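Local coordinates for protein probable polyketide synthase 1 (Dictyostelium discoideum, PDB 2H84) that is probably a polyketide synthase that makes only acylpyrones in vitro, represented here by its C-terminal type III domain, at residues N13-G18 with L226-C231; S169-S174 with I215-R220. One frame throughout, in Å; residues are numbered along the deposited sequence.

Both contacts lie in the middle of the mixed sheet, at the start of strand 15-22 and the end of its neighbour 209-216, their centres about 9 Å apart. Strands 209-216, 15-22 and 227-236 are consecutive across that sheet. Contact 1 pairs strand 15-22 with strand 227-236; contact 2 sets the end of helix 159-171 against the end of strand 209-216. Along the chain the order is 13-18, 169-174, 215-220, 226-231, which puts both pieces of contact 2 between those of contact 1. They also touch directly: Phe-15 N lies 2.8 Å from Gly-216 O, a probable hydrogen bond. Contact 1 thus joins the two halves of the thiolase fold, while contact 2 packs helix on strand within the N-terminal half.

Contact 1. Residues N13-G18 with L226-C231; sequences NSFVLG and LYEVMC
Glu-228 runs beside Phe-15 in the same direction and lays its CG over one face of the ring, 3.3 Å from Phe-15 CZ. With CG anti to the backbone N (chi1 -174°) and the chain extended beyond it, the methylenes follow the ring outward. The carboxylate plane is tilted 34° from the ring rather than stacked flat on it. Two residues before Phe-15, Asn-13 crosses this side chain at about a right angle and gives ND2 to Glu-228 OE2 in a weak 3.3 Å hydrogen bond.

On the opposite face of the sheet Val-16 and Tyr-227 also lie side by side, Val-16 CG2 coming 4.1 Å from Tyr-227 CB. Val-16 CB is at the edge of the tyrosine ring, whose OH reaches away to bond Met-341 O. Between the two faces, Val-16 N bonds Tyr-227 O at 2.9 Å, and Leu-226 N returns to Val-16 O at 2.9 Å. Two residues, Leu-226 and Tyr-227, stand opposite the single Val-16, which makes a classic beta bulge. This antiparallel pairing couples the first strands of the two halves of the chain, consistent with the duplicated, pseudo-twofold-related halves of the thiolase fold.

Contact 2. Residues S169-S174 with I215-R220; sequences SLAKAS and IGCNPR
The flat groups that Ala-171 and Cys-217 bring together are peptides, not rings. They meet in helix-on-sheet packing in the N-terminal half of the thiolase fold. Over one face of the peptide joining Ala-171 to Lys-172 lies Cys-217 SG, 3.2 Å from Ala-171 O and 3.6 Å from Ala-171 C; it comes from the side on which the Ala-171 methyl and the Lys-172 CG also lie. In turn, Ala-171 CB rests over a face of the peptide between Gly-216 and Cys-217, 3.8 Å from Gly-216 CA.

Helix 159-171, which begins just after the predicted active-site Cys-157, ends here against the last residues of strand 209-216, well away from that site. A type I turn from Ala-171 to Ser-174 follows, and Ala-173 N still bonds Leu-170 O at 3.0 Å. The contact is small: Ala-171 CB also meets Ile-215 CG1 at 4.4 Å, and Ile-179 of strand 178-185 packs on both residues. Around the helix end, Ala-173 of the second subunit packs on Ser-169 and Lys-172, placing this corner beside the dimer interface. The lysine chain bends at chi3 and its amino end leads away, while Lys-172 CG, beside the backbone N (chi1 -64°), lies 3.5 Å from Cys-217 SG.

Contact 1. Residues N13-G18 with L226-C231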
ATOM      1  N   ASN A  13       8.103 -23.403   7.125  1.00 40.84           N
ATOM      2  CA  ASN A  13       7.874 -22.226   6.298  1.00 37.51           C
ATOM      3  C   ASN A  13       6.679 -22.285   5.356  1.00 35.72           C
ATOM      4  O   ASN A  13       6.101 -23.340   5.106  1.00 35.45           O
ATOM      5  CB  ASN A  13       9.170 -21.777   5.547  1.00 38.03           C
ATOM      6  CG  ASN A  13       9.865 -22.890   4.843  1.00 39.13           C
ATOM      7  OD1 ASN A  13      10.988 -22.786   4.351  1.00 36.30           O
ATOM      8  ND2 ASN A  13       9.192 -23.970   4.780  1.00 40.36           N
ATOM      9  N   SER A  14       6.310 -21.103   4.880  1.00 33.89           N
ATOM     10  CA  SER A  14       5.175 -20.862   3.994  1.00 31.56           C
ATOM     11  C   SER A  14       5.087 -21.659   2.686  1.00 30.01           C
ATOM     12  O   SER A  14       6.096 -22.063   2.119  1.00 30.20           O
ATOM     13  CB  SER A  14       5.136 -19.367   3.689  1.00 31.09           C
ATOM     14  OG  SER A  14       4.205 -19.072   2.675  1.00 32.21           O
ATOM     15  N   PHE A  15       3.861 -21.871   2.210  1.00 28.88           N
ATOM     16  CA  PHE A  15       3.608 -22.610   0.968  1.00 28.84           C
ATOM     17  C   PHE A  15       2.531 -21.922   0.146  1.00 29.19           C
ATOM     18  O   PHE A  15       1.563 -21.413   0.698  1.00 30.52           O
ATOM     19  CB  PHE A  15       3.098 -24.025   1.250  1.00 28.16           C
ATOM     20  CG  PHE A  15       4.154 -24.984   1.678  1.00 27.86           C
ATOM     21  CD1 PHE A  15       4.649 -24.969   2.983  1.00 27.17           C
ATOM     22  CD2 PHE A  15       4.662 -25.909   0.774  1.00 26.73           C
ATOM     23  CE1 PHE A  15       5.633 -25.867   3.381  1.00 25.37           C
ATOM     24  CE2 PHE A  15       5.643 -26.808   1.158  1.00 25.91           C
ATOM     25  CZ  PHE A  15       6.132 -26.786   2.466  1.00 25.86           C
ATOM     26  N   VAL A  16       2.682 -21.919  -1.172  1.00 28.57           N
ATOM     27  CA  VAL A  16       1.675 -21.321  -2.040  1.00 28.29           C
ATOM     28  C   VAL A  16       0.680 -22.463  -2.216  1.00 28.19           C
ATOM     29  O   VAL A  16       1.013 -23.471  -2.844  1.00 29.22           O
ATOM     30  CB  VAL A  16       2.271 -20.977  -3.408  1.00 28.43           C
ATOM     31  CG1 VAL A  16       1.309 -20.437  -4.256  1.00 28.51           C
ATOM     32  CG2 VAL A  16       3.227 -19.958  -3.304  1.00 28.53           C
ATOM     33  N   LEU A  17      -0.527 -22.312  -1.679  1.00 26.41           N
ATOM     34  CA  LEU A  17      -1.540 -23.366  -1.740  1.00 24.64           C
ATOM     35  C   LEU A  17      -2.553 -23.311  -2.894  1.00 23.74           C
ATOM     36  O   LEU A  17      -3.394 -24.207  -3.035  1.00 23.18           O
ATOM     37  CB  LEU A  17      -2.283 -23.408  -0.403  1.00 24.01           C
ATOM     38  CG  LEU A  17      -1.380 -23.513   0.828  1.00 22.40           C
ATOM     39  CD1 LEU A  17      -2.210 -23.368   2.084  1.00 22.55           C
ATOM     40  CD2 LEU A  17      -0.650 -24.836   0.818  1.00 21.57           C
ATOM     41  N   GLY A  18      -2.473 -22.272  -3.714  1.00 22.68           N
ATOM     42  CA  GLY A  18      -3.386 -22.162  -4.836  1.00 22.46           C
ATOM     43  C   GLY A  18      -3.167 -20.886  -5.620  1.00 21.52           C
ATOM     44  O   GLY A  18      -2.762 -19.876  -5.052  1.00 21.47           O
ATOM     45  N   LEU A 226       1.639 -26.098  -3.880  1.00 25.96           N
ATOM     46  CA  LEU A 226       2.163 -25.860  -5.221  1.00 25.25           C
ATOM     47  C   LEU A 226       3.648 -25.503  -5.211  1.00 25.23           C
ATOM     48  O   LEU A 226       4.420 -26.035  -6.008  1.00 25.02           O
ATOM     49  CB  LEU A 226       1.359 -24.747  -5.902  1.00 24.89           C
ATOM     50  CG  LEU A 226      -0.114 -25.062  -6.171  1.00 24.93           C
ATOM     51  CD1 LEU A 226      -0.859 -23.803  -6.597  1.00 25.06           C
ATOM     52  CD2 LEU A 226      -0.208 -26.126  -7.240  1.00 24.20           C
ATOM     53  N   TYR A 227       4.047 -24.600  -4.317  1.00 23.75           N
ATOM     54  CA  TYR A 227       5.442 -24.182  -4.217  1.00 22.52           C
ATOM     55  C   TYR A 227       5.806 -23.990  -2.765  1.00 23.38           C
ATOM     56  O   TYR A 227       4.988 -23.519  -1.974  1.00 23.57           O
ATOM     57  CB  TYR A 227       5.694 -22.841  -4.918  1.00 20.67           C
ATOM     58  CG  TYR A 227       5.487 -22.828  -6.411  1.00 20.08           C
ATOM     59  CD1 TYR A 227       4.238 -22.539  -6.963  1.00 19.71           C
ATOM     60  CD2 TYR A 227       6.551 -23.080  -7.281  1.00 19.83           C
ATOM     61  CE1 TYR A 227       4.058 -22.497  -8.346  1.00 18.97           C
ATOM     62  CE2 TYR A 227       6.382 -23.040  -8.665  1.00 18.62           C
ATOM     63  CZ  TYR A 227       5.140 -22.745  -9.190  1.00 18.76           C
ATOM     64  OH  TYR A 227       5.005 -22.672 -10.555  1.00 18.34           O
ATOM     65  N   GLU A 228       7.033 -24.351  -2.408  1.00 24.11           N
ATOM     66  CA  GLU A 228       7.478 -24.150  -1.041  1.00 24.65           C
ATOM     67  C   GLU A 228       8.376 -22.929  -1.059  1.00 23.89           C
ATOM     68  O   GLU A 228       9.496 -22.987  -1.557  1.00 24.67           O
ATOM     69  CB  GLU A 228       8.277 -25.341  -0.520  1.00 25.25           C
ATOM     70  CG  GLU A 228       8.623 -25.189   0.951  1.00 27.85           C
ATOM     71  CD  GLU A 228       9.571 -26.260   1.459  1.00 30.43           C
ATOM     72  OE1 GLU A 228       9.493 -27.414   0.968  1.00 30.97           O
ATOM     73  OE2 GLU A 228      10.383 -25.947   2.366  1.00 29.49           O
ATOM     74  N   VAL A 229       7.885 -21.818  -0.531  1.00 22.97           N
ATOM     75  CA  VAL A 229       8.685 -20.609  -0.505  1.00 23.00           C
ATOM     76  C   VAL A 229       9.685 -20.659   0.652  1.00 21.62           C
ATOM     77  O   VAL A 229       9.376 -20.332   1.791  1.00 20.15           O
ATOM     78  CB  VAL A 229       7.764 -19.362  -0.465  1.00 24.52           C
ATOM     79  CG1 VAL A 229       6.740 -19.500   0.492  1.00 26.56           C
ATOM     80  CG2 VAL A 229       8.468 -18.235  -0.060  1.00 24.96           C
ATOM     81  N   MET A 230      10.897 -21.084   0.322  1.00 21.96           N
ATOM     82  CA  MET A 230      11.957 -21.238   1.299  1.00 24.16           C
ATOM     83  C   MET A 230      12.472 -19.918   1.833  1.00 24.62           C
ATOM     84  O   MET A 230      12.641 -19.751   3.039  1.00 25.39           O
ATOM     85  CB  MET A 230      13.076 -22.047   0.672  1.00 25.88           C
ATOM     86  CG  MET A 230      12.565 -23.368   0.123  1.00 27.33           C
ATOM     87  SD  MET A 230      13.801 -24.249  -0.803  1.00 31.81           S
ATOM     88  CE  MET A 230      15.061 -24.486   0.410  1.00 29.63           C
ATOM     89  N   CYS A 231      12.733 -18.978   0.941  1.00 24.86           N
ATOM     90  CA  CYS A 231      13.192 -17.664   1.368  1.00 25.04           C
ATOM     91  C   CYS A 231      13.059 -16.673   0.225  1.00 24.74           C
ATOM     92  O   CYS A 231      12.944 -17.059  -0.942  1.00 24.08           O
ATOM     93  CB  CYS A 231      14.639 -17.718   1.871  1.00 25.21           C
ATOM     94  SG  CYS A 231      15.843 -18.149   0.639  1.00 24.97           S
TER
HETATM   95  O   HOH W   1       8.452 -18.896   3.813  1.00 27.50           O

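Contact 2. Residues S169-S174 with I215-R220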
ATOM      1  N   SER A 169       5.869 -13.909   5.575  1.00 13.28           N
ATOM      2  CA  SER A 169       6.089 -13.635   6.984  1.00 13.97           C
ATOM      3  C   SER A 169       4.755 -13.686   7.716  1.00 14.15           C
ATOM      4  O   SER A 169       4.654 -14.232   8.815  1.00 13.67           O
ATOM      5  CB  SER A 169       6.713 -12.253   7.184  1.00 15.11           C
ATOM      6  OG  SER A 169       8.000 -12.153   6.592  1.00 17.22           O
ATOM      7  N   LEU A 170       3.739 -13.090   7.094  1.00 14.76           N
ATOM      8  CA  LEU A 170       2.392 -13.058   7.640  1.00 14.31           C
ATOM      9  C   LEU A 170       1.980 -14.501   7.936  1.00 14.83           C
ATOM     10  O   LEU A 170       1.515 -14.836   9.027  1.00 13.91           O
ATOM     11  CB  LEU A 170       1.441 -12.415   6.625  1.00 12.02           C
ATOM     12  CG  LEU A 170       0.793 -11.091   7.017  1.00 11.56           C
ATOM     13  CD1 LEU A 170       1.795 -10.182   7.722  1.00 11.04           C
ATOM     14  CD2 LEU A 170       0.248 -10.411   5.773  1.00 10.62           C
ATOM     15  N   ALA A 171       2.181 -15.361   6.950  1.00 16.06           N
ATOM     16  CA  ALA A 171       1.852 -16.765   7.089  1.00 18.31           C
ATOM     17  C   ALA A 171       2.631 -17.409   8.237  1.00 18.79           C
ATOM     18  O   ALA A 171       2.148 -18.344   8.878  1.00 18.63           O
ATOM     19  CB  ALA A 171       2.146 -17.495   5.776  1.00 17.27           C
ATOM     20  N   LYS A 172       3.839 -16.913   8.484  1.00 19.68           N
ATOM     21  CA  LYS A 172       4.687 -17.476   9.528  1.00 20.88           C
ATOM     22  C   LYS A 172       4.450 -16.891  10.913  1.00 20.95           C
ATOM     23  O   LYS A 172       5.158 -17.224  11.860  1.00 21.92           O
ATOM     24  CB  LYS A 172       6.165 -17.342   9.122  1.00 20.99           C
ATOM     25  CG  LYS A 172       6.520 -18.150   7.878  1.00 21.77           C
ATOM     26  CD  LYS A 172       7.975 -17.990   7.513  1.00 24.12           C
ATOM     27  CE  LYS A 172       8.822 -19.099   8.024  1.00 26.76           C
ATOM     28  NZ  LYS A 172      10.281 -18.856   7.911  1.00 28.65           N
ATOM     29  N   ALA A 173       3.454 -16.024  11.044  1.00 21.40           N
ATOM     30  CA  ALA A 173       3.149 -15.443  12.347  1.00 22.17           C
ATOM     31  C   ALA A 173       2.170 -16.360  13.082  1.00 23.11           C
ATOM     32  O   ALA A 173       1.911 -16.179  14.275  1.00 22.48           O
ATOM     33  CB  ALA A 173       2.556 -14.043  12.190  1.00 21.57           C
ATOM     34  N   SER A 174       1.638 -17.348  12.353  1.00 23.99           N
ATOM     35  CA  SER A 174       0.693 -18.333  12.891  1.00 24.32           C
ATOM     36  C   SER A 174       0.235 -19.349  11.847  1.00 24.51           C
ATOM     37  O   SER A 174      -0.084 -18.979  10.723  1.00 24.88           O
ATOM     38  CB  SER A 174      -0.541 -17.642  13.458  1.00 24.77           C
ATOM     39  OG  SER A 174      -1.508 -18.610  13.841  1.00 26.83           O
ATOM     40  N   ILE A 215      -1.820 -18.549   0.499  1.00 14.38           N
ATOM     41  CA  ILE A 215      -0.533 -18.927   1.076  1.00 14.55           C
ATOM     42  C   ILE A 215      -0.638 -19.163   2.583  1.00 16.16           C
ATOM     43  O   ILE A 215      -1.384 -18.473   3.270  1.00 16.71           O
ATOM     44  CB  ILE A 215       0.503 -17.825   0.798  1.00 14.37           C
ATOM     45  CG1 ILE A 215       1.839 -18.179   1.428  1.00 13.41           C
ATOM     46  CG2 ILE A 215       0.007 -16.497   1.341  1.00 12.40           C
ATOM     47  CD1 ILE A 215       2.896 -17.150   1.153  1.00 15.04           C
ATOM     48  N   GLY A 216       0.103 -20.144   3.094  1.00 17.00           N
ATOM     49  CA  GLY A 216       0.057 -20.433   4.517  1.00 18.46           C
ATOM     50  C   GLY A 216       1.123 -21.413   4.969  1.00 19.29           C
ATOM     51  O   GLY A 216       1.856 -21.961   4.150  1.00 18.49           O
ATOM     52  N   CYS A 217       1.218 -21.634   6.278  1.00 20.32           N
ATOM     53  CA  CYS A 217       2.208 -22.560   6.816  1.00 22.11           C
ATOM     54  C   CYS A 217       1.569 -23.855   7.268  1.00 23.84           C
ATOM     55  O   CYS A 217       0.376 -23.899   7.567  1.00 24.49           O
ATOM     56  CB  CYS A 217       2.945 -21.938   7.995  1.00 22.07           C
ATOM     57  SG  CYS A 217       4.055 -20.600   7.544  1.00 26.03           S
ATOM     58  N   ASN A 218       2.370 -24.912   7.333  1.00 24.68           N
ATOM     59  CA  ASN A 218       1.854 -26.202   7.760  1.00 25.24           C
ATOM     60  C   ASN A 218       0.655 -26.575   6.915  1.00 24.84           C
ATOM     61  O   ASN A 218      -0.491 -26.363   7.314  1.00 24.60           O
ATOM     62  CB  ASN A 218       1.437 -26.157   9.237  1.00 25.54           C
ATOM     63  CG  ASN A 218       2.563 -25.701  10.146  1.00 26.55           C
ATOM     64  OD1 ASN A 218       3.629 -26.319  10.196  1.00 27.61           O
ATOM     65  ND2 ASN A 218       2.334 -24.612  10.869  1.00 26.61           N
ATOM     66  N   PRO A 219       0.904 -27.113   5.716  1.00 25.22           N
ATOM     67  CA  PRO A 219      -0.200 -27.507   4.842  1.00 27.04           C
ATOM     68  C   PRO A 219      -1.170 -28.403   5.603  1.00 29.46           C
ATOM     69  O   PRO A 219      -0.780 -29.114   6.530  1.00 29.33           O
ATOM     70  CB  PRO A 219       0.513 -28.227   3.703  1.00 24.85           C
ATOM     71  CG  PRO A 219       1.759 -27.427   3.572  1.00 25.24           C
ATOM     72  CD  PRO A 219       2.193 -27.240   5.018  1.00 24.53           C
ATOM     73  N   ARG A 220      -2.438 -28.352   5.218  1.00 32.15           N
ATOM     74  CA  ARG A 220      -3.458 -29.149   5.876  1.00 35.02           C
ATOM     75  C   ARG A 220      -3.901 -30.359   5.040  1.00 37.00           C
ATOM     76  O   ARG A 220      -3.640 -30.431   3.833  1.00 37.32           O
ATOM     77  CB  ARG A 220      -4.648 -28.253   6.229  1.00 35.39           C
ATOM     78  CG  ARG A 220      -4.243 -27.059   7.092  1.00 37.01           C
ATOM     79  CD  ARG A 220      -5.374 -26.046   7.293  1.00 38.37           C
ATOM     80  NE  ARG A 220      -4.922 -24.865   8.031  1.00 38.29           N
ATOM     81  CZ  ARG A 220      -5.630 -23.748   8.170  1.00 37.89           C
ATOM     82  NH1 ARG A 220      -6.836 -23.649   7.624  1.00 38.32           N
ATOM     83  NH2 ARG A 220      -5.121 -22.721   8.840  1.00 38.05           N
TER